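Local coordinates for protein cytochrome P450 113A1 (Saccharopolyspora erythraea, PDB 2JJN) that hydroxylates the macrolactone ring of erythromycin D at C-12 to give erythromycin C, as a monomeric heme b monooxygenase of the cytochrome P450 family, at residues D164-L169 against R387-I392; E131-V136 against L399-G404; T66-S71 against T295-E300. The protein carries 2 engineered substitutions. All blocks are in the same frame, centred on the assembly; numbering follows the deposited sequence.

Contact 1 (D164-L169 against R387-I392); sequences DWSGAL and RHFEQI. With SO4 (sulfate ion), chain C.
Phe-389 turns its ring toward helix 165-171, where CZ of Phe-389 comes 3.7 Å from CZ3 of Trp-165, the two side chains crossing at about a right angle. In this cytochrome P450 fold the pairing joins that short helix to the loop between strands 378-379 and 400-402. Trp-165 also meets His-243 edge-to-face and touches Ile-244 and Thr-247 of helix 228-259. Leu-169 crosses the phenyl ring obliquely, its CB 4.1 Å from CD1 of Phe-389, while the carbonyl O of Ser-166 lies in the ring plane at the edge, 3.9 Å from CE1 of Phe-389. Leu-169 CD2 and Ile-392 CG2, 4.2 Å apart, extend the apolar contact; the Ile-392 side chain is about 6 Å from that of Gln-292, a substrate-binding residue.

The start of the helix is capped by Asp-164, whose OD2 accepts from Ser-166 N at 2.6 Å, the donor standing above the carboxylate plane. Away from the helix, His-388 NE2 donates to O2 of a sulfate ion at 2.7 Å, the ion probably coming from the crystallisation liquor. Beyond the rings, Gln-391 reaches back to the helix with its amide, CD standing anti to CA (chi2 169°). Water 1 donates to Leu-169 O and accepts from Gln-391 N, one link between these two residues. The direct link is Gln-391 NE2 to Leu-169 O, 2.8 Å long and nearly straight at 165°, with the donor 41° out of the carbonyl plane; NE2 also donates to Ile-172 O, and OE1 accepts from Met-174 N.

Contact 2 (E131-V136 against L399-G404); sequences ESFDLV and LPVLAG
Phe-133 and Val-401 face each other as the hydrogen-bonded pair of a small three-stranded antiparallel sheet of the P450 fold, which joins the strand before helix 135-140 to one near the C-terminal end of the chain. Val-401 N donates to Phe-133 O at 2.8 Å, and Phe-133 N returns a longer bond to Val-401 O at 3.2 Å. Phe-133 CG sits between its backbone N and carbonyl carbon (chi1 59°); the ring then lies with one face under Val-401 CG2 in a CH-pi contact, 3.8 Å from the centroid and 16° off the normal. Ser-132 with Leu-402 and Asp-134 with Pro-400 are the flanking non-hydrogen-bonded pairs.

At one end Ala-403 N donates to Glu-131 O, and water 2 joins Glu-131 OE1 to Ala-403 O. At the other, past the last bridge, Leu-135 N, already in helix 135-140, donates to Leu-399 O. Leu-135 and Leu-399 lie side by side, pointing the same way, with their CD2 atoms 3.8 Å apart. Asp-134, the N-cap of that helix, receives Val-136 N at 2.9 Å and Leu-399 N at 2.8 Å on its OD2, from opposite faces of the carboxylate plane.

Further out, OD1 of Asp-134 is hydrogen-bonded to His-398 ND1 and Asp-137 N, and Glu-131 OE2 to Ser-406 OG. Both leucines rest on Val-254 of helix 228-259, and strand 378-379 borders strand 400-402 on its other edge. The Asp-134 carboxylate thus caps the helix and binds Leu-399 N of the other segment; the several N-H donors would probably favour its ionised form.

Contact 3 (T66-S71 against T295-E300); sequences TATFSS and TTKATE
Thr-296 has OG1 between its backbone N and carbonyl carbon (chi1 62°), which places the oxygen on the side of Ala-67; Phe-69 has CG anti to its carbonyl carbon (chi1 -61°). The setting is the edge of the mixed beta sheet of the P450 fold, where Phe-69 pairs with Thr-295 as an antiparallel non-hydrogen-bonded pair, strand 69-70 being the outermost strand beside 290-295. The ring of Phe-69 also reaches Thr-299, on the neighbouring two-stranded sheet of 299-301 and 304-306. Thr-296 N donates to Thr-68 O at 2.8 Å, and Thr-295 CA makes a CA-H...O contact with that same oxygen at 3.2 Å.

The phenyl ring is approached by two methyl groups: CG2 of Thr-295 lies 3.7 Å from CE2 of Phe-69, and CG2 of Thr-299 is equally near its CZ. A third methyl, Thr-68 CG2, stands above one ring face toward the rim and also packs against Thr-299 CB. Ser-70 CB meets Thr-296 CG2, while Ser-70 OG bonds to Asp-91 and to Asp-72 N. Thr-68 OG1 is held by Asp-65 OD2 and receives a water that also bonds Thr-299 OG1. The Phe-69 side chain also touches the heme-binding Arg-293. The Thr-296 hydroxyl donates to Ala-67 O at 2.6 Å, arriving in the carbonyl plane on a lone pair with a C=O...donor angle of 142°.

In the fold
Side chains come within about 11 Å of the heme in contact 1 (Ile-392), 10 Å in contact 3 (Phe-69) and 14 Å in contact 2 (Leu-135). Contacts 1 and 2 are neighbours, with centres about 20 Å apart and nearest atoms about 6 Å apart; contact 1 is nested along the chain inside the loop closed by contact 2, and both rest side chains on helix 228-259. Contacts 1 and 3 have centres about 29 Å apart, their segments alternating along the chain. Contact 3 lies on the other side of the chain's centre from contact 2, their centres about 45 Å apart. Contact 1 is near substrate-binding Gln-292, contact 3 near heme-binding Arg-293, whereas contact 2 is away from both.

Contact 1 (D164-L169 against R387-I392)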
loop_
_atom_site.group_PDB
_atom_site.type_symbol
_atom_site.label_atom_id
_atom_site.label_comp_id
_atom_site.label_asym_id
_atom_site.label_seq_id
_atom_site.Cartn_x
_atom_site.Cartn_y
_atom_site.Cartn_z
ATOM N N ASP A 164 7.227 11.297 -9.254
ATOM C CA ASP A 164 5.974 10.879 -8.664
ATOM C C ASP A 164 5.701 9.410 -8.938
ATOM O O ASP A 164 5.777 8.941 -10.091
ATOM C CB ASP A 164 4.827 11.755 -9.198
ATOM C CG ASP A 164 3.463 11.364 -8.636
ATOM O OD1 ASP A 164 2.457 11.933 -9.106
ATOM O OD2 ASP A 164 3.385 10.492 -7.740
ATOM N N TRP A 165 5.374 8.691 -7.864
ATOM C CA TRP A 165 4.953 7.303 -7.963
ATOM C C TRP A 165 3.694 7.170 -8.814
ATOM O O TRP A 165 3.516 6.156 -9.462
ATOM C CB TRP A 165 4.765 6.667 -6.571
ATOM C CG TRP A 165 3.775 7.364 -5.682
ATOM C CD1 TRP A 165 4.060 8.244 -4.672
ATOM C CD2 TRP A 165 2.344 7.227 -5.704
ATOM N NE1 TRP A 165 2.894 8.663 -4.066
ATOM C CE2 TRP A 165 1.828 8.058 -4.678
ATOM C CE3 TRP A 165 1.448 6.477 -6.481
ATOM C CZ2 TRP A 165 0.458 8.178 -4.426
ATOM C CZ3 TRP A 165 0.082 6.595 -6.228
ATOM C CH2 TRP A 165 -0.395 7.434 -5.197
ATOM N N SER A 166 2.813 8.173 -8.791
ATOM C CA SER A 166 1.555 8.102 -9.536
ATOM C C SER A 166 1.836 8.061 -11.031
ATOM O O SER A 166 1.154 7.356 -11.781
ATOM C CB SER A 166 0.617 9.269 -9.185
ATOM O OG SER A 166 0.276 9.229 -7.805
ATOM N N GLY A 167 2.866 8.792 -11.459
ATOM C CA GLY A 167 3.243 8.784 -12.864
ATOM C C GLY A 167 3.838 7.455 -13.287
ATOM O O GLY A 167 3.498 6.925 -14.348
ATOM N N ALA A 168 4.750 6.934 -12.466
ATOM C CA ALA A 168 5.429 5.663 -12.763
ATOM C C ALA A 168 4.396 4.536 -12.903
ATOM O O ALA A 168 4.484 3.688 -13.804
ATOM C CB ALA A 168 6.414 5.331 -11.642
ATOM N N LEU A 169 3.405 4.540 -12.004
ATOM C CA LEU A 169 2.388 3.494 -12.001
ATOM C C LEU A 169 1.543 3.568 -13.254
ATOM O O LEU A 169 0.969 2.565 -13.679
ATOM C CB LEU A 169 1.484 3.609 -10.747
ATOM C CG LEU A 169 2.102 3.385 -9.365
ATOM C CD1 LEU A 169 1.034 3.323 -8.267
ATOM C CD2 LEU A 169 2.958 2.116 -9.318
ATOM N N ARG A 387 -10.348 8.723 -13.162
ATOM C CA ARG A 387 -9.199 8.120 -13.781
ATOM C C ARG A 387 -8.620 7.082 -12.811
ATOM O O ARG A 387 -7.890 7.414 -11.901
ATOM C CB ARG A 387 -8.135 9.164 -14.088
ATOM C CG ARG A 387 -8.246 9.824 -15.463
ATOM C CD ARG A 387 -8.743 11.251 -15.388
ATOM N NE ARG A 387 -7.931 12.107 -14.521
ATOM C CZ ARG A 387 -7.838 13.427 -14.653
ATOM N NH1 ARG A 387 -8.493 14.051 -15.629
ATOM N NH2 ARG A 387 -7.084 14.126 -13.817
ATOM N N HIS A 388 -8.971 5.829 -13.036
ATOM C CA HIS A 388 -8.465 4.725 -12.205
ATOM C C HIS A 388 -7.062 4.358 -12.605
ATOM O O HIS A 388 -6.687 4.461 -13.804
ATOM C CB HIS A 388 -9.348 3.493 -12.404
ATOM C CG HIS A 388 -10.677 3.598 -11.758
ATOM N ND1 HIS A 388 -11.080 2.736 -10.762
ATOM C CD2 HIS A 388 -11.701 4.459 -11.954
ATOM C CE1 HIS A 388 -12.308 3.044 -10.391
ATOM N NE2 HIS A 388 -12.706 4.090 -11.093
ATOM N N PHE A 389 -6.255 3.940 -11.624
ATOM C CA PHE A 389 -5.011 3.245 -11.966
ATOM C C PHE A 389 -5.369 1.970 -12.746
ATOM O O PHE A 389 -6.358 1.267 -12.442
ATOM C CB PHE A 389 -4.219 2.894 -10.704
ATOM C CG PHE A 389 -3.615 4.084 -10.034
ATOM C CD1 PHE A 389 -2.470 4.683 -10.539
ATOM C CD2 PHE A 389 -4.203 4.656 -8.919
ATOM C CE1 PHE A 389 -1.929 5.786 -9.926
ATOM C CE2 PHE A 389 -3.651 5.786 -8.285
ATOM C CZ PHE A 389 -2.509 6.374 -8.840
ATOM N N GLU A 390 -4.609 1.680 -13.792
ATOM C CA GLU A 390 -4.886 0.491 -14.566
ATOM C C GLU A 390 -4.048 -0.691 -14.116
ATOM O O GLU A 390 -4.339 -1.839 -14.456
ATOM C CB GLU A 390 -4.577 0.737 -16.038
ATOM C CG GLU A 390 -5.138 2.046 -16.564
ATOM C CD GLU A 390 -5.728 1.931 -17.951
ATOM O OE1 GLU A 390 -5.202 1.150 -18.781
ATOM O OE2 GLU A 390 -6.730 2.628 -18.205
ATOM N N GLN A 391 -2.999 -0.413 -13.357
ATOM C CA GLN A 391 -2.148 -1.486 -12.863
ATOM C C GLN A 391 -1.687 -1.270 -11.445
ATOM O O GLN A 391 -1.658 -0.129 -10.920
ATOM C CB GLN A 391 -0.957 -1.716 -13.800
ATOM C CG GLN A 391 -0.641 -0.521 -14.657
ATOM C CD GLN A 391 0.676 -0.643 -15.395
ATOM O OE1 GLN A 391 0.886 -1.567 -16.201
ATOM N NE2 GLN A 391 1.579 0.290 -15.112
ATOM N N ILE A 392 -1.298 -2.396 -10.848
ATOM C CA ILE A 392 -0.586 -2.439 -9.577
ATOM C C ILE A 392 -1.481 -2.136 -8.365
ATOM O O ILE A 392 -1.655 -3.022 -7.505
ATOM C CB ILE A 392 0.677 -1.546 -9.566
ATOM C CG1 ILE A 392 1.618 -1.947 -10.725
ATOM C CG2 ILE A 392 1.374 -1.609 -8.196
ATOM C CD1 ILE A 392 1.913 -3.405 -10.849
HETATM S S SO4 C . -16.122 5.900 -11.818
HETATM O O1 SO4 C . -16.237 7.306 -12.169
HETATM O O2 SO4 C . -14.803 5.446 -12.199
HETATM O O3 SO4 C . -17.135 5.120 -12.525
HETATM O O4 SO4 C . -16.358 5.685 -10.386
HETATM O O HOH W 1 -1.790 2.442 -13.460
#

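Contact 2 (E131-V136 against L399-G404)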
loop_
_atom_site.group_PDB
_atom_site.type_symbol
_atom_site.label_atom_id
_atom_site.label_comp_id
_atom_site.label_asym_id
_atom_site.label_seq_id
_atom_site.Cartn_x
_atom_site.Cartn_y
_atom_site.Cartn_z
ATOM N N GLU A 131 -14.869 24.211 -1.310
ATOM C CA GLU A 131 -15.885 23.189 -1.312
ATOM C C GLU A 131 -15.867 22.285 -2.550
ATOM O O GLU A 131 -16.594 21.280 -2.595
ATOM C CB GLU A 131 -17.253 23.834 -1.143
ATOM C CG GLU A 131 -17.391 24.563 0.178
ATOM C CD GLU A 131 -18.791 25.077 0.416
ATOM O OE1 GLU A 131 -19.472 25.426 -0.575
ATOM O OE2 GLU A 131 -19.196 25.160 1.596
ATOM N N SER A 132 -15.069 22.631 -3.557
ATOM C CA SER A 132 -14.885 21.789 -4.742
ATOM C C SER A 132 -13.398 21.669 -4.991
ATOM O O SER A 132 -12.716 22.673 -5.223
ATOM C CB SER A 132 -15.550 22.482 -5.944
ATOM O OG SER A 132 -15.193 21.854 -7.156
ATOM N N PHE A 133 -12.855 20.447 -4.873
ATOM C CA PHE A 133 -11.403 20.277 -4.930
ATOM C C PHE A 133 -11.090 18.811 -5.166
ATOM O O PHE A 133 -11.973 17.967 -5.043
ATOM C CB PHE A 133 -10.726 20.765 -3.636
ATOM C CG PHE A 133 -11.194 20.057 -2.383
ATOM C CD1 PHE A 133 -10.495 18.925 -1.915
ATOM C CD2 PHE A 133 -12.265 20.548 -1.629
ATOM C CE1 PHE A 133 -10.852 18.288 -0.717
ATOM C CE2 PHE A 133 -12.677 19.908 -0.447
ATOM C CZ PHE A 133 -11.991 18.743 0.005
ATOM N N ASP A 134 -9.831 18.549 -5.531
ATOM C CA ASP A 134 -9.383 17.191 -5.739
ATOM C C ASP A 134 -8.881 16.677 -4.392
ATOM O O ASP A 134 -7.911 17.226 -3.875
ATOM C CB ASP A 134 -8.262 17.144 -6.776
ATOM C CG ASP A 134 -7.612 15.803 -6.861
ATOM O OD1 ASP A 134 -6.433 15.743 -7.307
ATOM O OD2 ASP A 134 -8.208 14.792 -6.466
ATOM N N LEU A 135 -9.535 15.663 -3.812
ATOM C CA LEU A 135 -9.061 15.133 -2.547
ATOM C C LEU A 135 -7.616 14.650 -2.620
ATOM O O LEU A 135 -6.879 14.732 -1.651
ATOM C CB LEU A 135 -9.961 13.955 -2.118
ATOM C CG LEU A 135 -9.634 13.341 -0.761
ATOM C CD1 LEU A 135 -9.975 14.341 0.281
ATOM C CD2 LEU A 135 -10.376 12.044 -0.578
ATOM N N VAL A 136 -7.204 14.128 -3.784
ATOM C CA VAL A 136 -5.854 13.589 -3.885
ATOM C C VAL A 136 -4.813 14.737 -3.878
ATOM O O VAL A 136 -3.898 14.764 -3.069
ATOM C CB VAL A 136 -5.705 12.704 -5.146
ATOM C CG1 VAL A 136 -4.249 12.230 -5.296
ATOM C CG2 VAL A 136 -6.634 11.519 -5.084
ATOM N N LEU A 399 -9.409 12.400 -7.258
ATOM C CA LEU A 399 -10.756 12.189 -6.740
ATOM C C LEU A 399 -11.386 13.570 -6.492
ATOM O O LEU A 399 -11.364 14.113 -5.394
ATOM C CB LEU A 399 -10.697 11.385 -5.402
ATOM C CG LEU A 399 -12.100 10.863 -5.053
ATOM C CD1 LEU A 399 -12.489 9.642 -5.922
ATOM C CD2 LEU A 399 -12.220 10.491 -3.543
ATOM N N PRO A 400 -11.942 14.166 -7.548
ATOM C CA PRO A 400 -12.658 15.413 -7.366
ATOM C C PRO A 400 -13.810 15.167 -6.435
ATOM O O PRO A 400 -14.566 14.189 -6.591
ATOM C CB PRO A 400 -13.167 15.730 -8.790
ATOM C CG PRO A 400 -12.313 14.884 -9.706
ATOM C CD PRO A 400 -11.934 13.665 -8.934
ATOM N N VAL A 401 -13.928 16.026 -5.438
ATOM C CA VAL A 401 -15.047 15.898 -4.500
ATOM C C VAL A 401 -15.773 17.219 -4.345
ATOM O O VAL A 401 -15.260 18.304 -4.664
ATOM C CB VAL A 401 -14.539 15.432 -3.095
ATOM C CG1 VAL A 401 -14.002 13.986 -3.188
ATOM C CG2 VAL A 401 -13.425 16.410 -2.592
ATOM N N LEU A 402 -16.989 17.101 -3.811
ATOM C CA LEU A 402 -17.808 18.271 -3.508
ATOM C C LEU A 402 -18.241 18.166 -2.062
ATOM O O LEU A 402 -18.752 17.115 -1.627
ATOM C CB LEU A 402 -19.038 18.305 -4.416
ATOM C CG LEU A 402 -18.792 18.464 -5.915
ATOM C CD1 LEU A 402 -20.033 18.096 -6.732
ATOM C CD2 LEU A 402 -18.318 19.861 -6.235
ATOM N N ALA A 403 -18.029 19.255 -1.318
ATOM C CA ALA A 403 -18.564 19.414 0.025
ATOM C C ALA A 403 -19.860 20.218 -0.061
ATOM O O ALA A 403 -19.830 21.421 -0.418
ATOM C CB ALA A 403 -17.555 20.182 0.884
ATOM N N GLY A 404 -20.970 19.606 0.266
ATOM C CA GLY A 404 -22.214 20.372 0.337
ATOM C C GLY A 404 -22.304 21.303 1.544
ATOM O O GLY A 404 -23.164 22.213 1.564
HETATM O O HOH W 2 -21.153 23.416 -1.532
HETATM O O HOH W 3 -14.750 19.064 -7.377
#

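Contact 3 (T66-S71 against T295-E300)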
loop_
_atom_site.group_PDB
_atom_site.type_symbol
_atom_site.label_atom_id
_atom_site.label_comp_id
_atom_site.label_asym_id
_atom_site.label_seq_id
_atom_site.Cartn_x
_atom_site.Cartn_y
_atom_site.Cartn_z
ATOM N N THR A 66 7.639 -19.126 3.037
ATOM C CA THR A 66 8.716 -18.331 2.465
ATOM C C THR A 66 9.786 -19.199 1.785
ATOM O O THR A 66 10.483 -18.741 0.840
ATOM C CB THR A 66 9.390 -17.414 3.517
ATOM O OG1 THR A 66 9.932 -18.223 4.554
ATOM C CG2 THR A 66 8.391 -16.365 4.056
ATOM N N ALA A 67 9.948 -20.445 2.260
ATOM C CA ALA A 67 10.936 -21.338 1.683
ATOM C C ALA A 67 10.590 -21.735 0.260
ATOM O O ALA A 67 11.455 -21.750 -0.616
ATOM C CB ALA A 67 11.067 -22.602 2.554
ATOM N N THR A 68 9.298 -21.987 0.027
ATOM C CA THR A 68 8.831 -22.325 -1.318
ATOM C C THR A 68 8.576 -21.096 -2.183
ATOM O O THR A 68 8.867 -21.087 -3.372
ATOM C CB THR A 68 7.502 -23.098 -1.252
ATOM O OG1 THR A 68 7.662 -24.222 -0.377
ATOM C CG2 THR A 68 7.012 -23.574 -2.658
ATOM N N PHE A 69 7.973 -20.074 -1.568
ATOM C CA PHE A 69 7.555 -18.896 -2.282
ATOM C C PHE A 69 8.392 -17.710 -1.843
ATOM O O PHE A 69 8.064 -17.020 -0.893
ATOM C CB PHE A 69 6.052 -18.634 -2.055
ATOM C CG PHE A 69 5.189 -19.766 -2.562
ATOM C CD1 PHE A 69 4.693 -20.682 -1.651
ATOM C CD2 PHE A 69 4.908 -19.903 -3.930
ATOM C CE1 PHE A 69 3.882 -21.784 -2.084
ATOM C CE2 PHE A 69 4.087 -21.010 -4.404
ATOM C CZ PHE A 69 3.574 -21.913 -3.462
ATOM N N SER A 70 9.470 -17.518 -2.579
ATOM C CA SER A 70 10.437 -16.451 -2.277
ATOM C C SER A 70 9.906 -15.058 -2.575
ATOM O O SER A 70 9.093 -14.883 -3.492
ATOM C CB SER A 70 11.729 -16.728 -3.060
ATOM O OG SER A 70 12.581 -15.570 -2.994
ATOM N N SER A 71 10.361 -14.054 -1.799
ATOM C CA SER A 71 10.012 -12.689 -2.060
ATOM C C SER A 71 11.008 -11.991 -2.947
ATOM O O SER A 71 10.837 -10.817 -3.237
ATOM C CB SER A 71 9.862 -11.896 -0.752
ATOM O OG SER A 71 8.673 -12.277 -0.110
ATOM N N THR A 295 8.605 -19.126 -7.101
ATOM C CA THR A 295 8.794 -20.463 -6.536
ATOM C C THR A 295 10.278 -20.848 -6.556
ATOM O O THR A 295 11.000 -20.588 -7.531
ATOM C CB THR A 295 8.021 -21.529 -7.328
ATOM O OG1 THR A 295 8.386 -21.449 -8.698
ATOM C CG2 THR A 295 6.517 -21.249 -7.226
ATOM N N THR A 296 10.696 -21.481 -5.482
ATOM C CA THR A 296 12.104 -21.931 -5.386
ATOM C C THR A 296 12.264 -23.396 -5.790
ATOM O O THR A 296 13.387 -23.899 -5.858
ATOM C CB THR A 296 12.636 -21.777 -3.959
ATOM O OG1 THR A 296 11.891 -22.591 -3.041
ATOM C CG2 THR A 296 12.491 -20.302 -3.563
ATOM N N LYS A 297 11.132 -24.055 -5.988
ATOM C CA LYS A 297 11.056 -25.480 -6.301
ATOM C C LYS A 297 9.680 -25.801 -6.832
ATOM O O LYS A 297 8.747 -25.026 -6.661
ATOM C CB LYS A 297 11.320 -26.323 -5.047
ATOM C CG LYS A 297 10.393 -25.999 -3.870
ATOM C CD LYS A 297 10.798 -26.784 -2.644
ATOM C CE LYS A 297 9.707 -26.745 -1.603
ATOM N NZ LYS A 297 9.793 -27.957 -0.698
ATOM N N ALA A 298 9.543 -27.000 -7.429
ATOM C CA ALA A 298 8.227 -27.468 -7.818
ATOM C C ALA A 298 7.312 -27.529 -6.616
ATOM O O ALA A 298 7.709 -28.034 -5.558
ATOM C CB ALA A 298 8.332 -28.847 -8.499
ATOM N N THR A 299 6.061 -27.054 -6.754
ATOM C CA THR A 299 5.123 -27.074 -5.639
ATOM C C THR A 299 3.705 -27.167 -6.182
ATOM O O THR A 299 3.524 -27.167 -7.397
ATOM C CB THR A 299 5.344 -25.822 -4.788
ATOM O OG1 THR A 299 4.588 -25.920 -3.580
ATOM C CG2 THR A 299 4.940 -24.572 -5.582
ATOM N N GLU A 300 2.740 -27.386 -5.309
ATOM C CA GLU A 300 1.346 -27.423 -5.716
ATOM C C GLU A 300 0.525 -26.519 -4.826
ATOM O O GLU A 300 0.785 -26.422 -3.611
ATOM C CB GLU A 300 0.819 -28.858 -5.678
ATOM C CG GLU A 300 1.660 -29.961 -6.359
ATOM C CD GLU A 300 2.882 -30.453 -5.533
ATOM O OE1 GLU A 300 2.725 -30.848 -4.351
ATOM O OE2 GLU A 300 4.015 -30.458 -6.071
HETATM O O HOH W 4 6.295 -26.732 -1.656
#